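Local structure of lipopolysaccharide biosynthesis protein wbpB (Thermus thermophilus, 3O9Z) at residues A[224-229]-A[306-311]; A[91-96]-A[120-125]; A[132-137]-A[263-268]; A[28-33]-A[48-53]. The protein binds NAD and is a dehydrogenase involved in making 2,3-diacetamido-2,3-dideoxy-D-mannuronic acid, probably for lipopolysaccharide. All blocks are in the same frame, centred on the assembly; numbering follows the deposited sequence.

Contact 1 of 4, residues A[224-229]-A[306-311]; sequences RWFLSI and NRHPFL
Phe226, His308 and Phe310 form an aromatic cluster where the C-terminal tail folds back on strand 221-228 of the six-stranded sheet. The histidine ring is covered on both faces: Phe226 CB stands over its centre, 3.3 Å from the centroid, in a CH-pi contact, while Pro309 CD covers the opposite face nearer the rim. Phe310 meets Phe226 edge-to-face, centroids 5.0 Å apart and planes at 66°, with Phe310 CD2 above the Phe226 face. At the edge of the Phe226 ring, in its plane, Leu311 CD1 comes 3.7 Å from Phe226 CD1.

Hydrogen bonds fix the imidazole's rotation. His308 CG lies anti to the backbone N (chi1 -174°), and ND1 accepts from Phe310 N at 3.0 Å, bracing the 3-10 turn 309-311. NE2 is bonded to Thr157 OG1 on the adjoining strand 152-160. An alanine at His308 would probably leave Phe310 N and Thr157 OG1 without this mate and open a gap under Phe226 CB.

The one hydrogen bond between the two segments is made by Arg224. Its chain bends at the third torsion, Pro309 CD sits over one guanidinium face, and NH2 donates near the guanidinium plane to Arg307 O, 2.9 Å away.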
loop_
_atom_site.group_PDB
_atom_site.type_symbol
_atom_site.label_atom_id
_atom_site.label_comp_id
_atom_site.label_asym_id
_atom_site.label_seq_id
_atom_site.Cartn_x
_atom_site.Cartn_y
_atom_site.Cartn_z
ATOM N N ARG A 224 37.993 -16.650 -2.454
ATOM C CA ARG A 224 37.684 -15.936 -1.201
ATOM C C ARG A 224 36.836 -14.755 -1.642
ATOM O O ARG A 224 37.246 -14.019 -2.559
ATOM C CB ARG A 224 38.968 -15.456 -0.532
ATOM C CG ARG A 224 39.836 -16.634 -0.078
ATOM C CD ARG A 224 41.115 -16.138 0.556
ATOM N NE ARG A 224 42.071 -15.667 -0.433
ATOM C CZ ARG A 224 43.097 -14.877 -0.126
ATOM N NH1 ARG A 224 43.979 -14.495 -1.066
ATOM N NH2 ARG A 224 43.170 -14.386 1.105
ATOM N N TRP A 225 35.663 -14.550 -1.033
ATOM C CA TRP A 225 34.743 -13.501 -1.475
ATOM C C TRP A 225 34.312 -12.585 -0.348
ATOM O O TRP A 225 34.240 -12.986 0.804
ATOM C CB TRP A 225 33.550 -14.096 -2.240
ATOM C CG TRP A 225 32.727 -15.108 -1.458
ATOM C CD1 TRP A 225 32.875 -16.485 -1.464
ATOM C CD2 TRP A 225 31.643 -14.829 -0.585
ATOM N NE1 TRP A 225 31.926 -17.069 -0.647
ATOM C CE2 TRP A 225 31.151 -16.068 -0.113
ATOM C CE3 TRP A 225 30.979 -13.646 -0.215
ATOM C CZ2 TRP A 225 30.077 -16.184 0.764
ATOM C CZ3 TRP A 225 29.906 -13.782 0.665
ATOM C CH2 TRP A 225 29.469 -15.023 1.153
ATOM N N PHE A 226 34.032 -11.332 -0.710
ATOM C CA PHE A 226 33.566 -10.321 0.209
ATOM C C PHE A 226 32.541 -9.482 -0.518
ATOM O O PHE A 226 32.811 -9.035 -1.643
ATOM C CB PHE A 226 34.751 -9.462 0.667
ATOM C CG PHE A 226 34.370 -8.375 1.631
ATOM C CD1 PHE A 226 34.520 -8.587 2.992
ATOM C CD2 PHE A 226 33.870 -7.160 1.168
ATOM C CE1 PHE A 226 34.181 -7.598 3.897
ATOM C CE2 PHE A 226 33.518 -6.152 2.078
ATOM C CZ PHE A 226 33.641 -6.396 3.455
ATOM N N LEU A 227 31.392 -9.317 0.129
ATOM C CA LEU A 227 30.261 -8.554 -0.415
ATOM C C LEU A 227 29.839 -7.490 0.617
ATOM O O LEU A 227 29.603 -7.828 1.784
ATOM C CB LEU A 227 29.123 -9.572 -0.632
ATOM C CG LEU A 227 27.766 -8.917 -0.888
ATOM C CD1 LEU A 227 27.727 -8.082 -2.167
ATOM C CD2 LEU A 227 26.735 -10.078 -0.909
ATOM N N SER A 228 29.688 -6.235 0.190
ATOM C CA SER A 228 29.119 -5.264 1.104
ATOM C C SER A 228 28.356 -4.187 0.350
ATOM O O SER A 228 28.652 -3.872 -0.822
ATOM C CB SER A 228 30.203 -4.584 1.937
ATOM O OG SER A 228 29.649 -3.693 2.922
ATOM N N ILE A 229 27.354 -3.669 1.046
ATOM C CA ILE A 229 26.632 -2.473 0.611
ATOM C C ILE A 229 27.024 -1.247 1.418
ATOM O O ILE A 229 26.367 -0.197 1.308
ATOM C CB ILE A 229 25.092 -2.673 0.567
ATOM C CG1 ILE A 229 24.646 -3.185 1.929
ATOM C CG2 ILE A 229 24.734 -3.652 -0.575
ATOM C CD1 ILE A 229 23.102 -3.186 2.171
ATOM N N ASN A 306 41.825 -19.354 3.675
ATOM C CA ASN A 306 40.487 -19.202 3.082
ATOM C C ASN A 306 39.808 -17.887 3.411
ATOM O O ASN A 306 38.666 -17.688 2.999
ATOM C CB ASN A 306 39.560 -20.351 3.474
ATOM C CG ASN A 306 40.055 -21.685 2.966
ATOM O OD1 ASN A 306 40.977 -21.746 2.173
ATOM N ND2 ASN A 306 39.383 -22.757 3.355
ATOM N N ARG A 307 40.493 -17.007 4.130
ATOM C CA ARG A 307 39.926 -15.770 4.628
ATOM C C ARG A 307 40.097 -14.621 3.641
ATOM O O ARG A 307 41.231 -14.270 3.310
ATOM C CB ARG A 307 40.622 -15.404 5.947
ATOM C CG ARG A 307 40.005 -14.239 6.714
ATOM C CD ARG A 307 40.873 -13.773 7.901
ATOM N NE ARG A 307 41.323 -14.904 8.705
ATOM C CZ ARG A 307 42.576 -15.097 9.114
ATOM N NH1 ARG A 307 43.538 -14.236 8.795
ATOM N NH2 ARG A 307 42.870 -16.166 9.841
ATOM N N HIS A 308 39.016 -13.966 3.209
ATOM C CA HIS A 308 39.177 -12.805 2.334
ATOM C C HIS A 308 40.035 -11.741 3.006
ATOM O O HIS A 308 39.895 -11.564 4.199
ATOM C CB HIS A 308 37.786 -12.266 1.936
ATOM C CG HIS A 308 37.846 -11.168 0.918
ATOM N ND1 HIS A 308 38.219 -9.881 1.249
ATOM C CD2 HIS A 308 37.645 -11.168 -0.423
ATOM C CE1 HIS A 308 38.181 -9.122 0.165
ATOM N NE2 HIS A 308 37.832 -9.879 -0.864
ATOM N N PRO A 309 40.930 -11.065 2.260
ATOM C CA PRO A 309 41.807 -10.069 2.900
ATOM C C PRO A 309 41.090 -9.020 3.735
ATOM O O PRO A 309 41.674 -8.513 4.711
ATOM C CB PRO A 309 42.540 -9.434 1.718
ATOM C CG PRO A 309 42.561 -10.511 0.691
ATOM C CD PRO A 309 41.259 -11.284 0.841
ATOM N N PHE A 310 39.890 -8.598 3.344
ATOM C CA PHE A 310 39.189 -7.578 4.126
ATOM C C PHE A 310 38.849 -8.068 5.539
ATOM O O PHE A 310 38.561 -7.266 6.432
ATOM C CB PHE A 310 37.947 -7.089 3.392
ATOM C CG PHE A 310 38.212 -6.142 2.236
ATOM C CD1 PHE A 310 39.479 -6.003 1.671
ATOM C CD2 PHE A 310 37.146 -5.500 1.610
ATOM C CE1 PHE A 310 39.669 -5.165 0.577
ATOM C CE2 PHE A 310 37.331 -4.687 0.539
ATOM C CZ PHE A 310 38.587 -4.476 0.022
ATOM N N LEU A 311 38.883 -9.379 5.765
ATOM C CA LEU A 311 38.628 -9.905 7.113
ATOM C C LEU A 311 39.836 -9.853 8.059
ATOM O O LEU A 311 39.759 -10.264 9.221
ATOM C CB LEU A 311 38.102 -11.339 7.008
ATOM C CG LEU A 311 36.589 -11.431 6.833
ATOM C CD1 LEU A 311 36.072 -10.420 5.854
ATOM C CD2 LEU A 311 36.102 -12.852 6.545
#

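Contact 2 of 4, residues A[91-96]-A[120-125]; sequences MALRLG and ARTGRR
Thr122 OG1, which lies 4.0 Å from Leu93 CB across the contact, is held by two backbone groups. It accepts from Arg124 N at 3.1 Å with an N-H...O angle of 149°, closing an ST turn, and it is also bonded to Leu118 O one turn back in its own helix. The first torsion (chi1 70°) sets OG1 between the backbone N and the carbonyl carbon. CG2 lies anti to the carbonyl carbon, and Thr122 CG2 touches Leu93 O at 3.6 Å. An alanine at Thr122 would probably leave Arg124 N without its side-chain acceptor and open a gap beside Leu93 O.

The contact joins the C-terminal ends of helices 85-94 and 109-122, both in the NAD-binding Rossmann domain. Gly96 ends the first helix in a Schellman motif; its N reaches back to Leu93 O at 3.1 Å, and at its positive phi of 74° a CB would jam against the carbonyl O of Leu95. Gly123, also at positive phi, follows the second helix. Leu93 CD2 packs on Arg124 CB at 3.6 Å. Arg124 was modelled in two conformations, which leaves the placing of its guanidinium over Gly96 O doubtful. Arg94 and Arg121 form salt bridges with Glu64 and Asp68 of the second subunit.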
loop_
_atom_site.group_PDB
_atom_site.type_symbol
_atom_site.label_atom_id
_atom_site.label_comp_id
_atom_site.label_asym_id
_atom_site.label_seq_id
_atom_site.Cartn_x
_atom_site.Cartn_y
_atom_site.Cartn_z
ATOM N N MET A 91 2.912 -17.222 -14.094
ATOM C CA MET A 91 1.834 -16.529 -14.800
ATOM C C MET A 91 2.174 -16.430 -16.287
ATOM O O MET A 91 1.306 -16.701 -17.153
ATOM C CB MET A 91 1.665 -15.129 -14.192
ATOM C CG MET A 91 0.718 -14.178 -14.963
ATOM S SD MET A 91 0.270 -12.667 -13.968
ATOM C CE MET A 91 1.828 -11.784 -13.768
ATOM N N ALA A 92 3.386 -15.991 -16.634
ATOM C CA ALA A 92 3.817 -15.892 -18.015
ATOM C C ALA A 92 3.531 -17.260 -18.694
ATOM O O ALA A 92 2.883 -17.313 -19.763
ATOM C CB ALA A 92 5.304 -15.555 -18.118
ATOM N N LEU A 93 4.010 -18.319 -18.072
ATOM C CA LEU A 93 3.940 -19.628 -18.745
ATOM C C LEU A 93 2.485 -20.030 -18.937
ATOM O O LEU A 93 2.122 -20.663 -19.960
ATOM C CB LEU A 93 4.763 -20.701 -18.016
ATOM C CG LEU A 93 6.247 -20.446 -17.763
ATOM C CD1 LEU A 93 6.878 -21.611 -17.015
ATOM C CD2 LEU A 93 7.002 -20.122 -19.046
ATOM N N ARG A 94 1.659 -19.897 -17.902
ATOM C CA ARG A 94 0.254 -20.262 -18.061
ATOM C C ARG A 94 -0.508 -19.457 -19.084
ATOM O O ARG A 94 -1.489 -19.971 -19.634
ATOM C CB ARG A 94 -0.539 -20.403 -16.744
ATOM C CG ARG A 94 -1.112 -19.085 -16.160
ATOM C CD ARG A 94 -1.995 -19.282 -14.926
ATOM N NE ARG A 94 -1.235 -19.787 -13.772
ATOM C CZ ARG A 94 -0.645 -19.005 -12.860
ATOM N NH1 ARG A 94 0.068 -19.571 -11.903
ATOM N NH2 ARG A 94 -0.793 -17.687 -12.880
ATOM N N LEU A 95 -0.047 -18.240 -19.353
ATOM C CA LEU A 95 -0.590 -17.316 -20.367
ATOM C C LEU A 95 -0.010 -17.597 -21.743
ATOM O O LEU A 95 -0.396 -16.976 -22.730
ATOM C CB LEU A 95 -0.292 -15.840 -20.018
ATOM C CG LEU A 95 -1.068 -15.256 -18.830
ATOM C CD1 LEU A 95 -0.455 -13.930 -18.407
ATOM C CD2 LEU A 95 -2.489 -15.010 -19.238
ATOM N N GLY A 96 0.860 -18.603 -21.835
ATOM C CA GLY A 96 1.439 -18.875 -23.144
ATOM C C GLY A 96 2.478 -17.897 -23.620
ATOM O O GLY A 96 2.731 -17.761 -24.802
ATOM N N ALA A 120 8.167 -27.780 -19.674
ATOM C CA ALA A 120 7.756 -28.998 -20.389
ATOM C C ALA A 120 6.263 -29.097 -20.631
ATOM O O ALA A 120 5.807 -29.550 -21.693
ATOM C CB ALA A 120 8.255 -30.233 -19.665
ATOM N N ARG A 121 5.464 -28.661 -19.663
ATOM C CA ARG A 121 4.018 -28.712 -19.845
ATOM C C ARG A 121 3.546 -27.699 -20.870
ATOM O O ARG A 121 2.601 -27.984 -21.631
ATOM C CB ARG A 121 3.282 -28.505 -18.528
ATOM C CG ARG A 121 1.795 -28.216 -18.732
ATOM C CD ARG A 121 1.096 -28.156 -17.385
ATOM N NE ARG A 121 1.346 -29.381 -16.629
ATOM C CZ ARG A 121 1.243 -29.470 -15.308
ATOM N NH1 ARG A 121 0.891 -28.399 -14.608
ATOM N NH2 ARG A 121 1.483 -30.622 -14.692
ATOM N N THR A 122 4.130 -26.497 -20.867
ATOM C CA THR A 122 3.659 -25.359 -21.638
ATOM C C THR A 122 4.386 -25.118 -22.915
ATOM O O THR A 122 3.885 -24.362 -23.761
ATOM C CB THR A 122 3.759 -24.002 -20.879
ATOM O OG1 THR A 122 5.152 -23.610 -20.725
ATOM C CG2 THR A 122 2.972 -24.128 -19.573
ATOM N N GLY A 123 5.511 -25.801 -23.139
ATOM C CA GLY A 123 6.325 -25.445 -24.306
ATOM C C GLY A 123 6.925 -24.072 -24.368
ATOM O O GLY A 123 7.430 -23.646 -25.397
ATOM N N ARG A 124 6.945 -23.375 -23.226
ATOM C CA ARG A 124 7.535 -22.037 -23.198
ATOM C C ARG A 124 8.856 -22.092 -22.428
ATOM O O ARG A 124 9.183 -23.132 -21.806
ATOM C CB ARG A 124 6.593 -21.059 -22.476
ATOM C CG ARG A 124 5.188 -21.091 -23.052
ATOM C CD ARG A 124 5.165 -20.669 -24.494
ATOM N NE ARG A 124 3.802 -20.759 -25.022
ATOM C CZ ARG A 124 3.376 -20.282 -26.187
ATOM N NH1 ARG A 124 2.129 -20.509 -26.590
ATOM N NH2 ARG A 124 4.258 -19.704 -27.005
ATOM N N ARG A 125 9.569 -20.965 -22.476
ATOM C CA ARG A 125 10.912 -20.853 -21.859
ATOM C C ARG A 125 11.025 -19.702 -20.860
ATOM O O ARG A 125 10.426 -18.629 -21.046
ATOM C CB ARG A 125 11.969 -20.677 -22.934
ATOM C CG ARG A 125 12.123 -21.955 -23.837
ATOM C CD ARG A 125 12.578 -23.200 -23.077
ATOM N NE ARG A 125 13.814 -22.993 -22.315
ATOM C CZ ARG A 125 15.035 -22.905 -22.827
ATOM N NH1 ARG A 125 16.073 -22.709 -22.014
ATOM N NH2 ARG A 125 15.251 -23.060 -24.123
#

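Contact 3 of 4, residues A[132-137]-A[263-268]; sequences LRVHPS and TDLHTE
Leu265 and Val134, the two residues most covered here, meet where two helix N-termini come together, those of 136-146 and 266-274, with His135 and Leu265 at the N-cap positions. The Val134 and Leu265 side chains slide past each other in opposite directions, Val134 CG2 lying 3.9 Å from Leu265 CB. The two methyls of Leu265 then divide: CD2 reaches Val134 O at 3.8 Å, and CD1 touches the backbone of the next residue, 4.0 Å from His135 CA. No hydrogen bond crosses between the segments; the contact is van der Waals packing, mostly of aliphatic carbons.

Glu268 adds its aliphatic part. With CG anti to the backbone N (chi1 179°), CG comes to 3.8 Å from Val134 CB, and the bent chain ends in a salt bridge to Arg271. The site lies beside the cofactor: Leu265 also touches Gln131, an NAD(+)-binding residue, and the adjacent His266 contacts NAD.

His135 makes a capping bond with its side chain: ND1 accepts from Ser137 N at 3.1 Å, the donor lying in the imidazole plane.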
loop_
_atom_site.group_PDB
_atom_site.type_symbol
_atom_site.label_atom_id
_atom_site.label_comp_id
_atom_site.label_asym_id
_atom_site.label_seq_id
_atom_site.Cartn_x
_atom_site.Cartn_y
_atom_site.Cartn_z
ATOM N N LEU A 132 26.445 -9.459 -16.172
ATOM C CA LEU A 132 27.890 -9.719 -16.154
ATOM C C LEU A 132 28.321 -10.698 -17.246
ATOM O O LEU A 132 29.470 -10.653 -17.719
ATOM C CB LEU A 132 28.346 -10.186 -14.769
ATOM C CG LEU A 132 28.246 -9.151 -13.649
ATOM C CD1 LEU A 132 28.896 -9.722 -12.385
ATOM C CD2 LEU A 132 28.915 -7.885 -14.083
ATOM N N ARG A 133 27.411 -11.573 -17.671
ATOM C CA ARG A 133 27.772 -12.536 -18.725
ATOM C C ARG A 133 27.908 -11.897 -20.104
ATOM O O ARG A 133 28.372 -12.553 -21.048
ATOM C CB ARG A 133 26.785 -13.700 -18.787
ATOM C CG ARG A 133 26.726 -14.505 -17.513
ATOM C CD ARG A 133 25.905 -15.754 -17.735
ATOM N NE ARG A 133 25.748 -16.577 -16.551
ATOM C CZ ARG A 133 25.602 -17.891 -16.599
ATOM N NH1 ARG A 133 25.624 -18.524 -17.772
ATOM N NH2 ARG A 133 25.414 -18.583 -15.486
ATOM N N VAL A 134 27.501 -10.636 -20.244
ATOM C CA VAL A 134 27.768 -9.900 -21.476
ATOM C C VAL A 134 28.745 -8.741 -21.279
ATOM O O VAL A 134 28.979 -7.917 -22.169
ATOM C CB VAL A 134 26.437 -9.454 -22.170
ATOM C CG1 VAL A 134 25.576 -10.686 -22.420
ATOM C CG2 VAL A 134 25.672 -8.436 -21.293
ATOM N N HIS A 135 29.325 -8.640 -20.085
ATOM C CA HIS A 135 30.307 -7.591 -19.869
ATOM C C HIS A 135 31.582 -7.870 -20.644
ATOM O O HIS A 135 32.162 -8.928 -20.473
ATOM C CB HIS A 135 30.628 -7.508 -18.375
ATOM C CG HIS A 135 31.387 -6.272 -17.995
ATOM N ND1 HIS A 135 32.652 -5.997 -18.464
ATOM C CD2 HIS A 135 31.040 -5.217 -17.219
ATOM C CE1 HIS A 135 33.068 -4.844 -17.962
ATOM N NE2 HIS A 135 32.106 -4.350 -17.207
ATOM N N PRO A 136 32.005 -6.960 -21.534
ATOM C CA PRO A 136 33.142 -7.275 -22.393
ATOM C C PRO A 136 34.428 -7.667 -21.660
ATOM O O PRO A 136 35.169 -8.509 -22.170
ATOM C CB PRO A 136 33.358 -5.974 -23.183
ATOM C CG PRO A 136 31.996 -5.368 -23.224
ATOM C CD PRO A 136 31.402 -5.655 -21.870
ATOM N N SER A 137 34.691 -7.096 -20.481
ATOM C CA SER A 137 35.924 -7.431 -19.767
ATOM C C SER A 137 35.859 -8.845 -19.209
ATOM O O SER A 137 36.873 -9.535 -19.066
ATOM C CB SER A 137 36.129 -6.471 -18.592
ATOM O OG SER A 137 36.502 -5.191 -19.062
ATOM N N THR A 263 25.900 -0.648 -15.620
ATOM C CA THR A 263 24.512 -0.238 -15.787
ATOM C C THR A 263 24.101 -0.015 -17.239
ATOM O O THR A 263 22.983 0.446 -17.503
ATOM C CB THR A 263 24.258 1.055 -15.023
ATOM O OG1 THR A 263 25.089 2.092 -15.566
ATOM C CG2 THR A 263 24.602 0.851 -13.543
ATOM N N ASP A 264 24.957 -0.434 -18.176
ATOM C CA ASP A 264 24.744 -0.146 -19.598
ATOM C C ASP A 264 24.674 -1.384 -20.490
ATOM O O ASP A 264 25.119 -1.303 -21.651
ATOM C CB ASP A 264 25.922 0.679 -20.103
ATOM C CG ASP A 264 25.539 2.102 -20.408
ATOM O OD1 ASP A 264 25.213 2.381 -21.586
ATOM O OD2 ASP A 264 25.564 2.924 -19.467
ATOM N N LEU A 265 24.180 -2.507 -19.964
ATOM C CA LEU A 265 24.103 -3.816 -20.668
ATOM C C LEU A 265 22.741 -4.540 -20.767
ATOM O O LEU A 265 22.636 -5.676 -21.245
ATOM C CB LEU A 265 25.067 -4.801 -19.986
ATOM C CG LEU A 265 26.524 -4.407 -20.037
ATOM C CD1 LEU A 265 27.353 -5.051 -18.903
ATOM C CD2 LEU A 265 27.103 -4.753 -21.396
ATOM N N HIS A 266 21.650 -3.934 -20.300
ATOM C CA HIS A 266 20.374 -4.623 -20.385
ATOM C C HIS A 266 19.923 -4.861 -21.836
ATOM O O HIS A 266 19.266 -5.845 -22.125
ATOM C CB HIS A 266 19.287 -3.859 -19.614
ATOM C CG HIS A 266 19.238 -4.195 -18.152
ATOM N ND1 HIS A 266 20.339 -4.078 -17.326
ATOM C CD2 HIS A 266 18.234 -4.687 -17.390
ATOM C CE1 HIS A 266 19.996 -4.444 -16.100
ATOM N NE2 HIS A 266 18.729 -4.807 -16.115
ATOM N N THR A 267 20.239 -3.917 -22.713
ATOM C CA THR A 267 19.738 -4.085 -24.082
ATOM C C THR A 267 20.426 -5.299 -24.727
ATOM O O THR A 267 19.784 -6.138 -25.361
ATOM C CB THR A 267 19.993 -2.817 -24.895
ATOM O OG1 THR A 267 19.171 -1.758 -24.371
ATOM C CG2 THR A 267 19.679 -3.067 -26.375
ATOM N N GLU A 268 21.717 -5.450 -24.439
ATOM C CA GLU A 268 22.402 -6.662 -24.878
ATOM C C GLU A 268 21.894 -7.998 -24.324
ATOM O O GLU A 268 21.757 -8.960 -25.060
ATOM C CB GLU A 268 23.908 -6.490 -24.666
ATOM C CG GLU A 268 24.718 -7.722 -25.075
ATOM C CD GLU A 268 24.717 -7.982 -26.563
ATOM O OE1 GLU A 268 24.444 -7.042 -27.356
ATOM O OE2 GLU A 268 25.034 -9.143 -26.911
#

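Contact 4 of 4, residues A[28-33]-A[48-53]; sequences GVLVAS and PEAEFF
Glu51 is bonded through both its backbone N and its backbone O to strand 29-34: its N donates to Val31 O at 3.0 Å, and its O accepts from Ser33 N at 2.9 Å. The ladder continues with Phe53 N to Ser33 O, also 2.9 Å. These bonds pair Ala32 with Glu51 and Ser33 with Phe52 in parallel register, and the short strand axes diverge by 18°. Glu51 O takes a second donor, a water at 2.8 Å that is also bonded to Ser33 OG and lies at the edge of the Phe52 ring.

Next come the side chains. Ala50 CB, just before the strand, packs 3.4 Å from Leu30 O and also meets Leu30 CD2. In Phe53, chi1 of -63° puts CG beside the backbone N; the ring then presents its edge to Ser33 O, with Phe53 CD2 at 3.7 Å from it and Ala32 CB near the same rim.

Farther out, Tyr62 of helix 56-68 touches Ala32 and Glu51, whereas Leu11 touches Ser33 and Phe52. Lys164 of the third subunit forms a salt bridge with the Glu51 carboxylate, and Lys168 of that subunit makes a cation-pi contact with Phe53. Strand 51-53 is the outermost strand of this sheet within the chain; strand 29-34, which leads to the NAD(+)-binding Asp35, and strand 51-53 are the second and third strands of a Rossmann fold.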
loop_
_atom_site.group_PDB
_atom_site.type_symbol
_atom_site.label_atom_id
_atom_site.label_comp_id
_atom_site.label_asym_id
_atom_site.label_seq_id
_atom_site.Cartn_x
_atom_site.Cartn_y
_atom_site.Cartn_z
ATOM N N GLY A 28 10.828 -3.886 -29.927
ATOM C CA GLY A 28 9.679 -4.573 -29.345
ATOM C C GLY A 28 8.572 -3.559 -29.094
ATOM O O GLY A 28 8.820 -2.384 -29.207
ATOM N N VAL A 29 7.403 -4.041 -28.698
ATOM C CA VAL A 29 6.380 -3.102 -28.236
ATOM C C VAL A 29 5.953 -3.516 -26.840
ATOM O O VAL A 29 5.698 -4.689 -26.579
ATOM C CB VAL A 29 5.191 -3.074 -29.234
ATOM C CG1 VAL A 29 4.586 -4.443 -29.366
ATOM C CG2 VAL A 29 4.154 -2.041 -28.751
ATOM N N LEU A 30 5.796 -2.502 -25.970
ATOM C CA LEU A 30 5.255 -2.723 -24.651
ATOM C C LEU A 30 3.739 -2.670 -24.798
ATOM O O LEU A 30 3.182 -1.585 -25.041
ATOM C CB LEU A 30 5.778 -1.643 -23.699
ATOM C CG LEU A 30 5.241 -1.826 -22.280
ATOM C CD1 LEU A 30 5.728 -3.168 -21.675
ATOM C CD2 LEU A 30 5.600 -0.627 -21.366
ATOM N N VAL A 31 3.095 -3.809 -24.632
ATOM C CA VAL A 31 1.648 -3.895 -24.778
ATOM C C VAL A 31 0.940 -3.487 -23.472
ATOM O O VAL A 31 -0.103 -2.836 -23.517
ATOM C CB VAL A 31 1.237 -5.325 -25.186
ATOM C CG1 VAL A 31 -0.269 -5.489 -25.300
ATOM C CG2 VAL A 31 1.908 -5.660 -26.535
ATOM N N ALA A 32 1.481 -3.881 -22.319
ATOM C CA ALA A 32 0.780 -3.704 -21.059
ATOM C C ALA A 32 1.824 -3.819 -19.966
ATOM O O ALA A 32 2.854 -4.496 -20.116
ATOM C CB ALA A 32 -0.295 -4.729 -20.847
ATOM N N SER A 33 1.574 -3.107 -18.879
ATOM C CA SER A 33 2.412 -3.236 -17.670
ATOM C C SER A 33 1.570 -3.413 -16.441
ATOM O O SER A 33 0.385 -3.059 -16.421
ATOM C CB SER A 33 3.242 -1.956 -17.471
ATOM O OG SER A 33 3.976 -1.498 -18.578
ATOM N N PRO A 48 3.674 5.414 -25.081
ATOM C CA PRO A 48 2.522 6.182 -24.621
ATOM C C PRO A 48 1.157 5.536 -24.853
ATOM O O PRO A 48 0.171 6.054 -24.340
ATOM C CB PRO A 48 2.632 7.483 -25.431
ATOM C CG PRO A 48 3.356 7.103 -26.674
ATOM C CD PRO A 48 4.379 6.076 -26.190
ATOM N N GLU A 49 1.076 4.368 -25.496
ATOM C CA GLU A 49 -0.191 3.647 -25.715
ATOM C C GLU A 49 -0.355 2.320 -24.936
ATOM O O GLU A 49 -1.378 1.620 -24.988
ATOM C CB GLU A 49 -0.429 3.460 -27.229
ATOM C CG GLU A 49 -0.922 4.765 -27.868
ATOM C CD GLU A 49 -0.972 4.785 -29.385
ATOM O OE1 GLU A 49 -0.705 3.751 -30.034
ATOM O OE2 GLU A 49 -1.269 5.871 -29.930
ATOM N N ALA A 50 0.665 1.990 -24.125
ATOM C CA ALA A 50 0.628 0.753 -23.367
ATOM C C ALA A 50 -0.510 0.750 -22.359
ATOM O O ALA A 50 -0.788 1.776 -21.701
ATOM C CB ALA A 50 1.957 0.536 -22.625
ATOM N N GLU A 51 -1.165 -0.379 -22.178
ATOM C CA GLU A 51 -2.158 -0.571 -21.147
ATOM C C GLU A 51 -1.434 -0.617 -19.789
ATOM O O GLU A 51 -0.257 -0.973 -19.709
ATOM C CB GLU A 51 -3.016 -1.846 -21.297
ATOM C CG GLU A 51 -3.890 -1.992 -22.555
ATOM C CD GLU A 51 -4.863 -0.877 -22.860
ATOM O OE1 GLU A 51 -5.034 -0.608 -24.071
ATOM O OE2 GLU A 51 -5.501 -0.353 -21.918
ATOM N N PHE A 52 -2.178 -0.369 -18.718
ATOM C CA PHE A 52 -1.568 -0.336 -17.393
ATOM C C PHE A 52 -2.532 -0.908 -16.363
ATOM O O PHE A 52 -3.739 -0.624 -16.385
ATOM C CB PHE A 52 -1.132 1.095 -16.984
ATOM C CG PHE A 52 -0.554 1.146 -15.584
ATOM C CD1 PHE A 52 0.743 0.672 -15.374
ATOM C CD2 PHE A 52 -1.346 1.447 -14.472
ATOM C CE1 PHE A 52 1.281 0.626 -14.102
ATOM C CE2 PHE A 52 -0.807 1.413 -13.173
ATOM C CZ PHE A 52 0.506 0.986 -13.003
ATOM N N PHE A 53 -2.034 -1.746 -15.457
ATOM C CA PHE A 53 -2.811 -2.367 -14.420
ATOM C C PHE A 53 -2.124 -2.223 -13.065
ATOM O O PHE A 53 -0.876 -2.344 -13.021
ATOM C CB PHE A 53 -2.962 -3.888 -14.718
ATOM C CG PHE A 53 -3.719 -4.135 -16.000
ATOM C CD1 PHE A 53 -5.080 -4.359 -15.944
ATOM C CD2 PHE A 53 -3.031 -4.081 -17.211
ATOM C CE1 PHE A 53 -5.797 -4.528 -17.148
ATOM C CE2 PHE A 53 -3.761 -4.222 -18.429
ATOM C CZ PHE A 53 -5.137 -4.418 -18.345
HETATM O O HOH W 1 2.031 0.494 -18.990
#

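Along the chain contact 4 comes first, contact 2 follows, and contacts 3 and 1 interleave, their segments alternating. Contacts 4 and 2 both belong to the Rossmann domain, centres 21 Å apart: one completes the edge of the seven-stranded sheet, the other joins helices 85-94 and 109-122. Contact 3, about 25 Å from contact 4 and 27 Å from contact 2 between centres, brings the segment after strand 126-128 to the start of helix 266-274 beside NAD. Contact 1 lies on the six-stranded sheet, its centre 25 Å from that of contact 3 and 43 Å from contact 4. The chain thus returns from the C-terminal sheet to the cofactor site before its tail closes on strand 221-228.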